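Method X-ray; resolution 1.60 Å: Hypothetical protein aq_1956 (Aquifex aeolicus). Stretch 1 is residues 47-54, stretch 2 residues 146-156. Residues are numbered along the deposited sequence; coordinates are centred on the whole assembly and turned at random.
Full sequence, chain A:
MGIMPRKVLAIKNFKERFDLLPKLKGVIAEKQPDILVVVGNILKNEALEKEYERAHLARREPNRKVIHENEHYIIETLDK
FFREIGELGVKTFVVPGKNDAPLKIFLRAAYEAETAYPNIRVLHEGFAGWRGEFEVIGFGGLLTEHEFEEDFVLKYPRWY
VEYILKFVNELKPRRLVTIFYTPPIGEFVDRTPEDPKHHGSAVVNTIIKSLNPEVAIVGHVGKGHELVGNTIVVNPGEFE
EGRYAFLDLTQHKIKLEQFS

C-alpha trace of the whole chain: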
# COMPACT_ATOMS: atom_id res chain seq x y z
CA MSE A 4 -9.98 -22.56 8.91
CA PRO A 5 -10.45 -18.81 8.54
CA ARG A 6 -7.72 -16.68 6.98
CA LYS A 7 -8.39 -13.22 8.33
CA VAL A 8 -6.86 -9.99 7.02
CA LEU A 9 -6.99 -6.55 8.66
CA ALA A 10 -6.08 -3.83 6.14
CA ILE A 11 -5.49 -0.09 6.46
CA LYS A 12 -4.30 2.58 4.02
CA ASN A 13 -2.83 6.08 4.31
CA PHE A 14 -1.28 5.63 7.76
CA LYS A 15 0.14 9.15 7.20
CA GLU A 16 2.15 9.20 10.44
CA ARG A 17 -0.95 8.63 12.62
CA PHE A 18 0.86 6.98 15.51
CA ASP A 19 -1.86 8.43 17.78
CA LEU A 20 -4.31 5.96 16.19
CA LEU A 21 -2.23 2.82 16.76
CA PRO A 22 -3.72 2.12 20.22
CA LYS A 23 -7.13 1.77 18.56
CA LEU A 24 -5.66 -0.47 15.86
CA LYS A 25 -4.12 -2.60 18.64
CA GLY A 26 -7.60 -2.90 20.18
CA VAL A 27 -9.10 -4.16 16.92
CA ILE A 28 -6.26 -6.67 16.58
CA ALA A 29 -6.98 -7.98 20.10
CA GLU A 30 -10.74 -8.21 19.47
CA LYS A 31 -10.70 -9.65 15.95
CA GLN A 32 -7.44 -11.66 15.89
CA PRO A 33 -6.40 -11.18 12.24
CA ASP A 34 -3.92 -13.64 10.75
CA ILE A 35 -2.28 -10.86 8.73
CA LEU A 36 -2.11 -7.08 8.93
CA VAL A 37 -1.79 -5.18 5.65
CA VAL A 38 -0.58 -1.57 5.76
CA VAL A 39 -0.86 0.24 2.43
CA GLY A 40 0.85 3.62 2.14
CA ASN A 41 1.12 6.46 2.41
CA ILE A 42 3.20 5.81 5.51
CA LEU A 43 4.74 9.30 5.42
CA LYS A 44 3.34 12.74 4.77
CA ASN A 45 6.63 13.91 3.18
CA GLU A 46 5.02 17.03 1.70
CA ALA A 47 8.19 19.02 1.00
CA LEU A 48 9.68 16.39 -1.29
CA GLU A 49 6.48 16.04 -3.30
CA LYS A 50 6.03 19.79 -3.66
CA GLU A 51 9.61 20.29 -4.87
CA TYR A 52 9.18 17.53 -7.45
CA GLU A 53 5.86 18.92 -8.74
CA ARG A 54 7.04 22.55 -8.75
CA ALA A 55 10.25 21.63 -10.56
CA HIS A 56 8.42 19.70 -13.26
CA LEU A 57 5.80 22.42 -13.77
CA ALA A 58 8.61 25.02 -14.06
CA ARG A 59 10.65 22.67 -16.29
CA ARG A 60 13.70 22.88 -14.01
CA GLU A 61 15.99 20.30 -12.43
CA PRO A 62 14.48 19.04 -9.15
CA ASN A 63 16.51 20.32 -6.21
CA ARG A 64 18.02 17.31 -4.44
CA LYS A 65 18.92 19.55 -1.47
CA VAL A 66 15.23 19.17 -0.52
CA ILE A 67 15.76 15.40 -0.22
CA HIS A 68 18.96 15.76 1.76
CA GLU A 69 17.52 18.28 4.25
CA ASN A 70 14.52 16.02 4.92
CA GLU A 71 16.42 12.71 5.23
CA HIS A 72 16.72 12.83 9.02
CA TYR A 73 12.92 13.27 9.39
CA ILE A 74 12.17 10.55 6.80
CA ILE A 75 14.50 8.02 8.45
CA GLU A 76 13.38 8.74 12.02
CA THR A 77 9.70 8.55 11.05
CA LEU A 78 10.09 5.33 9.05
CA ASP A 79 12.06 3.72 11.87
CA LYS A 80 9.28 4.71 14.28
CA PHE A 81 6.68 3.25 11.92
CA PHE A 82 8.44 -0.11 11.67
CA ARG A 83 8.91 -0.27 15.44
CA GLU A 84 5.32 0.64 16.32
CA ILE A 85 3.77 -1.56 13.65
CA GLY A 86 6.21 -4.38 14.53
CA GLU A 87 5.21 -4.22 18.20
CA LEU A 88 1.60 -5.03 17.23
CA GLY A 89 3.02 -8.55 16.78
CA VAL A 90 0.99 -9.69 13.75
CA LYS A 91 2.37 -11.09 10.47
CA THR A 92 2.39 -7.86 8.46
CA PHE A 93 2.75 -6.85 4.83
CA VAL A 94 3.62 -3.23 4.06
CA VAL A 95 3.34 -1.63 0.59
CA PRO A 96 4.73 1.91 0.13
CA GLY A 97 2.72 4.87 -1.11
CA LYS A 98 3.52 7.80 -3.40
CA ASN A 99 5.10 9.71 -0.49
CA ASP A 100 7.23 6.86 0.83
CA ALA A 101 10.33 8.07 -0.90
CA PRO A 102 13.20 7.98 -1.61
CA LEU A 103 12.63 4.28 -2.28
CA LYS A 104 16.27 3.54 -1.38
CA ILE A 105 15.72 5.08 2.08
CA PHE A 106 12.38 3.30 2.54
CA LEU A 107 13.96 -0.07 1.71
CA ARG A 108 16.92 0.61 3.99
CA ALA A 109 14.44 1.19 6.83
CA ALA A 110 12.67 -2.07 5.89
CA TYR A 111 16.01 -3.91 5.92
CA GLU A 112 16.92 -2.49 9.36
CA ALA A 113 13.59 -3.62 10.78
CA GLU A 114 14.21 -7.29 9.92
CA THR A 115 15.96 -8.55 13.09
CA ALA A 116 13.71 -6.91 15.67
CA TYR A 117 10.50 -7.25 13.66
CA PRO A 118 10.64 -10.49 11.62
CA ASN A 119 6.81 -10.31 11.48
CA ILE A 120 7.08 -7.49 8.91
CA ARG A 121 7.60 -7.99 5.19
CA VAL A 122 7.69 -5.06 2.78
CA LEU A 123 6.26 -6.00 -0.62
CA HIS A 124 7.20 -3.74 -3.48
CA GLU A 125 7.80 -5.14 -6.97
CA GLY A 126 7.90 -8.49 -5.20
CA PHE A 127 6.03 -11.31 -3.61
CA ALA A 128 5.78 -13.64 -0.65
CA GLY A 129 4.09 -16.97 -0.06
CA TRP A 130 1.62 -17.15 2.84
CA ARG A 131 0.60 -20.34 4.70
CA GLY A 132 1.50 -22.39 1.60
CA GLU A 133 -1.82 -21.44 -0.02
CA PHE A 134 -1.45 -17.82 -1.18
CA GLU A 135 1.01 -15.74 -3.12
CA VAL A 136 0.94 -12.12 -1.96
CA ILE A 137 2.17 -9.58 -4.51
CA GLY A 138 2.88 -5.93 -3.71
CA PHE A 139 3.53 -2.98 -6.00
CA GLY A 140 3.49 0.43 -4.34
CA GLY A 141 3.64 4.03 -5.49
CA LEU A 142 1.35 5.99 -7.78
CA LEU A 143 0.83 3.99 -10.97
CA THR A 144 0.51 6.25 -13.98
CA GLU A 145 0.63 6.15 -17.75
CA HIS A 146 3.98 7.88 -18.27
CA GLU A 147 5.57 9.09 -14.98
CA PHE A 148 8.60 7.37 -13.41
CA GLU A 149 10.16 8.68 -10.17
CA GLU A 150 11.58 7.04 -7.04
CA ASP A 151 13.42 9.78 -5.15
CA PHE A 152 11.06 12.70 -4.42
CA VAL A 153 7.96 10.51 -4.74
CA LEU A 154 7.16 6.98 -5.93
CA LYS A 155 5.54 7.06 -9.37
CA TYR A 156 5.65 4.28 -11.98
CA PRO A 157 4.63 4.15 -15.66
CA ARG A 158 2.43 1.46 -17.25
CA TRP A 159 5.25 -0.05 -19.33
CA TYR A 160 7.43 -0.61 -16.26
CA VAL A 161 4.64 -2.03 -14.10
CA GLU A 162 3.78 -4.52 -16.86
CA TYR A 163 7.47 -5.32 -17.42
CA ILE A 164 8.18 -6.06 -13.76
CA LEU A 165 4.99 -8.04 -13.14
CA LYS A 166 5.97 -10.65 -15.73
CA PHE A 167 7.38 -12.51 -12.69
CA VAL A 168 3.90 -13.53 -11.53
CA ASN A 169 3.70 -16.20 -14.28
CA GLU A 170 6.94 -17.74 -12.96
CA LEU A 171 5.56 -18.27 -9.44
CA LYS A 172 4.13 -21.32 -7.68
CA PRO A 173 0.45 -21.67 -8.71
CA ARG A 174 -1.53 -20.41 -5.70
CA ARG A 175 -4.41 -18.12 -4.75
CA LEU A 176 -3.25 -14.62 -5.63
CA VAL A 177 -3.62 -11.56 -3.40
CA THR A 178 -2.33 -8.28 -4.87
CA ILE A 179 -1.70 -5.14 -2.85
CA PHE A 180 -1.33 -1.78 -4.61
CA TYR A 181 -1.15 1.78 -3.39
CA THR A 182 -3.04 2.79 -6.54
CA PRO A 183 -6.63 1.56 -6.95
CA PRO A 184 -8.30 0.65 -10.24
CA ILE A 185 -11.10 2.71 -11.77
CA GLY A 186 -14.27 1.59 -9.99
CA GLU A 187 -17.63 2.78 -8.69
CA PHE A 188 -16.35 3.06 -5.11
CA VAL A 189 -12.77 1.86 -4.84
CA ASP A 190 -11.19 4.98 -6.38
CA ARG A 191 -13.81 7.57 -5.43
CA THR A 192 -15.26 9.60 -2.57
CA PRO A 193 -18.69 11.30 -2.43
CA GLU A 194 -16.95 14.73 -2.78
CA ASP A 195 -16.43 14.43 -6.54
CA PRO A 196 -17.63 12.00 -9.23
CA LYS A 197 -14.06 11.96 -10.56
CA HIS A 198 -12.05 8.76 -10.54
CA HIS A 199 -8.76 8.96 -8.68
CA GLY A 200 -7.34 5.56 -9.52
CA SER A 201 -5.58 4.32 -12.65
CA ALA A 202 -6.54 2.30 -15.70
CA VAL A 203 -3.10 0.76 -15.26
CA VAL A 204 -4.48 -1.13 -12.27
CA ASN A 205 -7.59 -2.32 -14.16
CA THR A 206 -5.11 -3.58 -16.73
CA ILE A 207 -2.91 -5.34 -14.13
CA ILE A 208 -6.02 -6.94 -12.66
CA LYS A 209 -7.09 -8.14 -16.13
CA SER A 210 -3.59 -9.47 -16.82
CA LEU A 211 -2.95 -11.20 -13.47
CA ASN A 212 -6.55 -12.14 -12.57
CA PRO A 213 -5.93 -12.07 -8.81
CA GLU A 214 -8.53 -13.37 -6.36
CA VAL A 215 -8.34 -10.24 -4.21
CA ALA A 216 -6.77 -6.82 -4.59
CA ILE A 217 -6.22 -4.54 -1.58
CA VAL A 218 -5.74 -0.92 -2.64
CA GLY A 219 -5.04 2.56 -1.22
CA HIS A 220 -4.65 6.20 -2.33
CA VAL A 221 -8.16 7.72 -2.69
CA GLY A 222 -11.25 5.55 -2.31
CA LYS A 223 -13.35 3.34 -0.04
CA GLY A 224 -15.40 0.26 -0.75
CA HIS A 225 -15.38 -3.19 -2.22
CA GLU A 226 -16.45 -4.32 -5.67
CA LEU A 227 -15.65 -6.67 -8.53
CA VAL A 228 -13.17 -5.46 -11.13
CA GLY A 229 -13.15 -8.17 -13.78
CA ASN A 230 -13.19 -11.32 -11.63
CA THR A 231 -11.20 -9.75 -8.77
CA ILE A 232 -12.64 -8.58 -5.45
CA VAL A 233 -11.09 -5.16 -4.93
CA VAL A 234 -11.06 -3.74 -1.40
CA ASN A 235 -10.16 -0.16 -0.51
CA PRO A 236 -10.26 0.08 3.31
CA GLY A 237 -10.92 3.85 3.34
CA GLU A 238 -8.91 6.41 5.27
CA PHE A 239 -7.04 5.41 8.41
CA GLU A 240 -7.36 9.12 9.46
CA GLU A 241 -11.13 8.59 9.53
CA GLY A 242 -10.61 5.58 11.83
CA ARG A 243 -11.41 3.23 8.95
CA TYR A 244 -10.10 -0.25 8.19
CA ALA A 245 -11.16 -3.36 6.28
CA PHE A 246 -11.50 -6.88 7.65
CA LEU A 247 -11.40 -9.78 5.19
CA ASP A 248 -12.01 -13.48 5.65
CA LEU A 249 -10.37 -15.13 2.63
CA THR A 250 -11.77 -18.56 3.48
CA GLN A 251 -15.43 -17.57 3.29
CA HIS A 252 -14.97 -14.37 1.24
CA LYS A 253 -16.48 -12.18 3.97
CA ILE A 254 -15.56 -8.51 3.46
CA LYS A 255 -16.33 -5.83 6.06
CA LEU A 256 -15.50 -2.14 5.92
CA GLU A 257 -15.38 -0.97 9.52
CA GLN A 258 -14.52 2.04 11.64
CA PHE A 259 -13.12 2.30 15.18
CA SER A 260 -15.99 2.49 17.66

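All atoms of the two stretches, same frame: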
# COMPACT_ATOMS: atom_id res chain seq x y z
N ALA A 47 7.16 18.18 1.60
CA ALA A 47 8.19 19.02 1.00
C ALA A 47 8.80 18.37 -0.23
O ALA A 47 9.01 19.02 -1.25
CB ALA A 47 9.25 19.37 2.01
N LEU A 48 9.08 17.07 -0.14
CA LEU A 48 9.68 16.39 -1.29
C LEU A 48 8.73 16.40 -2.48
O LEU A 48 9.14 16.66 -3.61
CB LEU A 48 10.09 14.96 -0.94
CG LEU A 48 11.54 14.75 -0.49
CD1 LEU A 48 11.81 15.49 0.81
CD2 LEU A 48 11.83 13.26 -0.34
N GLU A 49 7.45 16.10 -2.23
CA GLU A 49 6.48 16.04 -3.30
C GLU A 49 6.31 17.40 -3.96
O GLU A 49 6.28 17.50 -5.18
CB GLU A 49 5.13 15.52 -2.81
CG GLU A 49 4.11 15.45 -3.92
CD GLU A 49 2.89 14.66 -3.53
OE1 GLU A 49 2.47 14.70 -2.35
OE2 GLU A 49 2.34 13.99 -4.43
N LYS A 50 6.21 18.44 -3.13
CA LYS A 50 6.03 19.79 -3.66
C LYS A 50 7.21 20.23 -4.51
O LYS A 50 7.02 20.83 -5.57
CB LYS A 50 5.79 20.80 -2.53
CG LYS A 50 4.40 20.73 -1.91
CD LYS A 50 4.23 21.82 -0.86
CE LYS A 50 2.93 21.65 -0.10
NZ LYS A 50 1.74 22.07 -0.90
N GLU A 51 8.44 19.92 -4.08
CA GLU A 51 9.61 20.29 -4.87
C GLU A 51 9.60 19.60 -6.23
O GLU A 51 9.85 20.22 -7.26
CB GLU A 51 10.93 20.03 -4.13
CG GLU A 51 12.17 20.09 -5.03
CD GLU A 51 12.38 21.43 -5.75
OE1 GLU A 51 11.88 22.48 -5.27
OE2 GLU A 51 13.06 21.42 -6.80
N TYR A 52 9.29 18.30 -6.22
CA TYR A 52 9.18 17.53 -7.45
C TYR A 52 8.15 18.12 -8.41
O TYR A 52 8.44 18.34 -9.59
CB TYR A 52 8.85 16.08 -7.12
CG TYR A 52 8.58 15.22 -8.33
CD1 TYR A 52 9.62 14.69 -9.09
CD2 TYR A 52 7.27 14.94 -8.73
CE1 TYR A 52 9.37 13.89 -10.20
CE2 TYR A 52 7.01 14.15 -9.84
CZ TYR A 52 8.06 13.64 -10.57
OH TYR A 52 7.80 12.85 -11.67
N GLU A 53 6.94 18.40 -7.90
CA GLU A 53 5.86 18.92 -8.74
C GLU A 53 6.17 20.32 -9.25
O GLU A 53 5.99 20.60 -10.44
CB GLU A 53 4.50 18.87 -8.03
CG GLU A 53 4.00 17.45 -7.67
CD GLU A 53 3.86 16.49 -8.85
OE1 GLU A 53 3.79 16.94 -10.02
OE2 GLU A 53 3.83 15.26 -8.61
N ARG A 54 6.66 21.19 -8.37
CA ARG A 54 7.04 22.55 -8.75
C ARG A 54 8.13 22.55 -9.81
O ARG A 54 8.05 23.30 -10.79
CB ARG A 54 7.53 23.35 -7.53
CG ARG A 54 6.44 23.73 -6.54
CD ARG A 54 5.43 24.71 -7.13
NE ARG A 54 6.03 25.99 -7.54
CZ ARG A 54 6.19 27.05 -6.76
NH1 ARG A 54 5.80 27.03 -5.48
NH2 ARG A 54 6.74 28.15 -7.25
N HIS A 146 2.67 7.48 -17.72
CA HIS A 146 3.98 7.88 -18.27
C HIS A 146 5.00 8.47 -17.28
O HIS A 146 6.09 8.87 -17.70
CB HIS A 146 3.78 8.82 -19.48
CG HIS A 146 2.96 8.23 -20.59
ND1 HIS A 146 1.74 8.75 -20.98
CD2 HIS A 146 3.17 7.14 -21.37
CE1 HIS A 146 1.24 8.02 -21.96
NE2 HIS A 146 2.09 7.04 -22.22
N GLU A 147 4.66 8.53 -15.99
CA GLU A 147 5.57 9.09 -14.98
C GLU A 147 6.41 8.02 -14.28
O GLU A 147 5.90 6.95 -13.95
CB GLU A 147 4.80 9.87 -13.92
CG GLU A 147 4.38 11.26 -14.33
CD GLU A 147 3.92 12.05 -13.13
OE1 GLU A 147 4.74 12.84 -12.59
OE2 GLU A 147 2.77 11.85 -12.70
N PHE A 148 7.68 8.32 -14.03
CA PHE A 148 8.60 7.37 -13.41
C PHE A 148 9.54 8.16 -12.49
O PHE A 148 10.40 8.92 -12.97
CB PHE A 148 9.40 6.65 -14.51
CG PHE A 148 10.00 5.32 -14.11
CD1 PHE A 148 10.47 4.46 -15.10
CD2 PHE A 148 10.08 4.91 -12.77
CE1 PHE A 148 11.02 3.22 -14.78
CE2 PHE A 148 10.64 3.66 -12.44
CZ PHE A 148 11.11 2.82 -13.44
N GLU A 149 9.35 8.00 -11.18
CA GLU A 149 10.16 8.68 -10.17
C GLU A 149 10.25 7.82 -8.91
O GLU A 149 9.26 7.18 -8.52
CB GLU A 149 9.51 10.03 -9.84
CG GLU A 149 10.17 10.83 -8.71
CD GLU A 149 11.62 11.22 -8.98
OE1 GLU A 149 12.00 11.41 -10.16
OE2 GLU A 149 12.38 11.37 -8.01
N GLU A 150 11.42 7.80 -8.27
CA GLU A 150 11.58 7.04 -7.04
C GLU A 150 12.25 7.79 -5.91
O GLU A 150 12.39 7.26 -4.82
CB GLU A 150 12.32 5.73 -7.29
CG GLU A 150 11.63 4.79 -8.26
CD GLU A 150 12.37 3.48 -8.44
OE1 GLU A 150 13.57 3.51 -8.81
OE2 GLU A 150 11.76 2.43 -8.19
N ASP A 151 12.69 9.03 -6.17
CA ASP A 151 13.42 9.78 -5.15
C ASP A 151 12.57 10.80 -4.38
O ASP A 151 12.56 10.78 -3.16
CB ASP A 151 14.65 10.46 -5.77
CG ASP A 151 15.70 9.46 -6.24
OD1 ASP A 151 15.56 8.26 -5.95
OD2 ASP A 151 16.67 9.88 -6.89
N PHE A 152 11.88 11.69 -5.08
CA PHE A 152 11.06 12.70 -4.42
C PHE A 152 9.70 12.14 -4.06
O PHE A 152 9.09 12.56 -3.08
CB PHE A 152 10.88 13.92 -5.31
CG PHE A 152 12.13 14.72 -5.49
CD1 PHE A 152 12.39 15.83 -4.69
CD2 PHE A 152 13.06 14.37 -6.47
CE1 PHE A 152 13.56 16.57 -4.85
CE2 PHE A 152 14.24 15.10 -6.65
CZ PHE A 152 14.48 16.21 -5.83
N VAL A 153 9.25 11.20 -4.88
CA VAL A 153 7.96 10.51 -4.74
C VAL A 153 8.14 9.15 -5.39
O VAL A 153 9.14 8.92 -6.08
CB VAL A 153 6.79 11.26 -5.44
CG1 VAL A 153 6.34 12.49 -4.64
CG2 VAL A 153 7.13 11.63 -6.89
N LEU A 154 7.18 8.24 -5.19
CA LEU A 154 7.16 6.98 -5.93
C LEU A 154 6.06 7.02 -6.97
O LEU A 154 4.87 7.01 -6.64
CB LEU A 154 6.91 5.79 -5.00
CG LEU A 154 7.84 5.54 -3.81
CD1 LEU A 154 7.54 4.14 -3.26
CD2 LEU A 154 9.29 5.67 -4.26
N LYS A 155 6.46 7.10 -8.24
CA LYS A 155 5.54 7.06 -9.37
C LYS A 155 6.09 6.09 -10.42
O LYS A 155 7.30 6.08 -10.68
CB LYS A 155 5.37 8.44 -10.01
CG LYS A 155 4.76 9.51 -9.11
CD LYS A 155 4.36 10.72 -9.95
CE LYS A 155 3.66 11.78 -9.14
NZ LYS A 155 3.30 12.96 -9.99
N TYR A 156 5.23 5.26 -10.99
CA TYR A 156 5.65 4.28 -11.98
C TYR A 156 4.77 4.35 -13.22
O TYR A 156 3.57 4.61 -13.11
CB TYR A 156 5.60 2.87 -11.39
CG TYR A 156 6.58 2.69 -10.26
CD1 TYR A 156 7.92 2.43 -10.53
CD2 TYR A 156 6.18 2.83 -8.93
CE1 TYR A 156 8.84 2.28 -9.51
CE2 TYR A 156 7.11 2.67 -7.88
CZ TYR A 156 8.44 2.40 -8.19
OH TYR A 156 9.37 2.25 -7.19
O HOH W 1 4.18 15.47 -12.50

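What does Tyr-52 do at the centre of the contact? It lies on the helix that runs through residues 47-54, its CA-to-CB bond points toward the loop, and it has the most surface covered by the other stretch, 119 Å². With chi1 at 174° (t), the ring reaches along the loop and meets several neighbours. Val-153 lies over one face, its CG2 4.0 Å from the ring centroid and 19° off the ring normal, a CH-pi contact; polar groups of Glu-147 and Lys-155 lie at the edge. Glu-149 packs against the ring through its aliphatic part, with CG 3.5 Å from Tyr-52 CE1. A tyrosine suits this position because its long flat ring offers broad apolar surface while its hydroxyl ends among polar groups: Tyr-52 OH is 3.2 Å from Glu-147 OE1, close enough for a hydrogen bond, although the proton has another acceptor within reach.

How does Phe-152 answer from the loop? It is buried, with 101 Å² covered, and it sits where the backbones come closest, Phe-152 CA lying 5.0 Å from Leu-48 CA. Its CB packs 3.5 Å from Tyr-52 CB, and its ring runs across the helix, so that Phe-152 CE1 comes within 3.8 Å of Glu-51 CG and Phe-152 CD1 within 4.4 Å of Leu-48 CG. A flat apolar ring suits the space beside these aliphatic groups. Phe-152 O also lies 3.4 Å from Leu-48 CB. The loop is steadied here by Glu-149, whose OE2 accepts hydrogen bonds from Phe-152 N and Asp-151 N, each at 3.0 Å. One carboxylate thus ties down two successive backbone amides.

What closes the polar end of the contact? Lys-155 extends its side chain, with chi2 to chi4 all t, and carries its ammonium group to the carboxylates. Lys-155 NZ forms a salt bridge with Glu-53 OE2 across the stretches at 2.7 Å, and another within its own stretch with Glu-147 OE1 at 3.0 Å. Glu-53 leaves the helix sideways, but its m, m side chain brings the carboxylate nearer the loop. The lysine offsets the negative charges of both glutamates. A water adds a further link, 2.9 Å from Glu-53 OE1 and 2.7 Å from Glu-147 OE1.

Why does Val-153 fit between these groups? Its branched side chain serves two helix residues one turn apart: CG2 rests on the Tyr-52 ring, while CG1 lies 3.7 Å from Glu-49 CB.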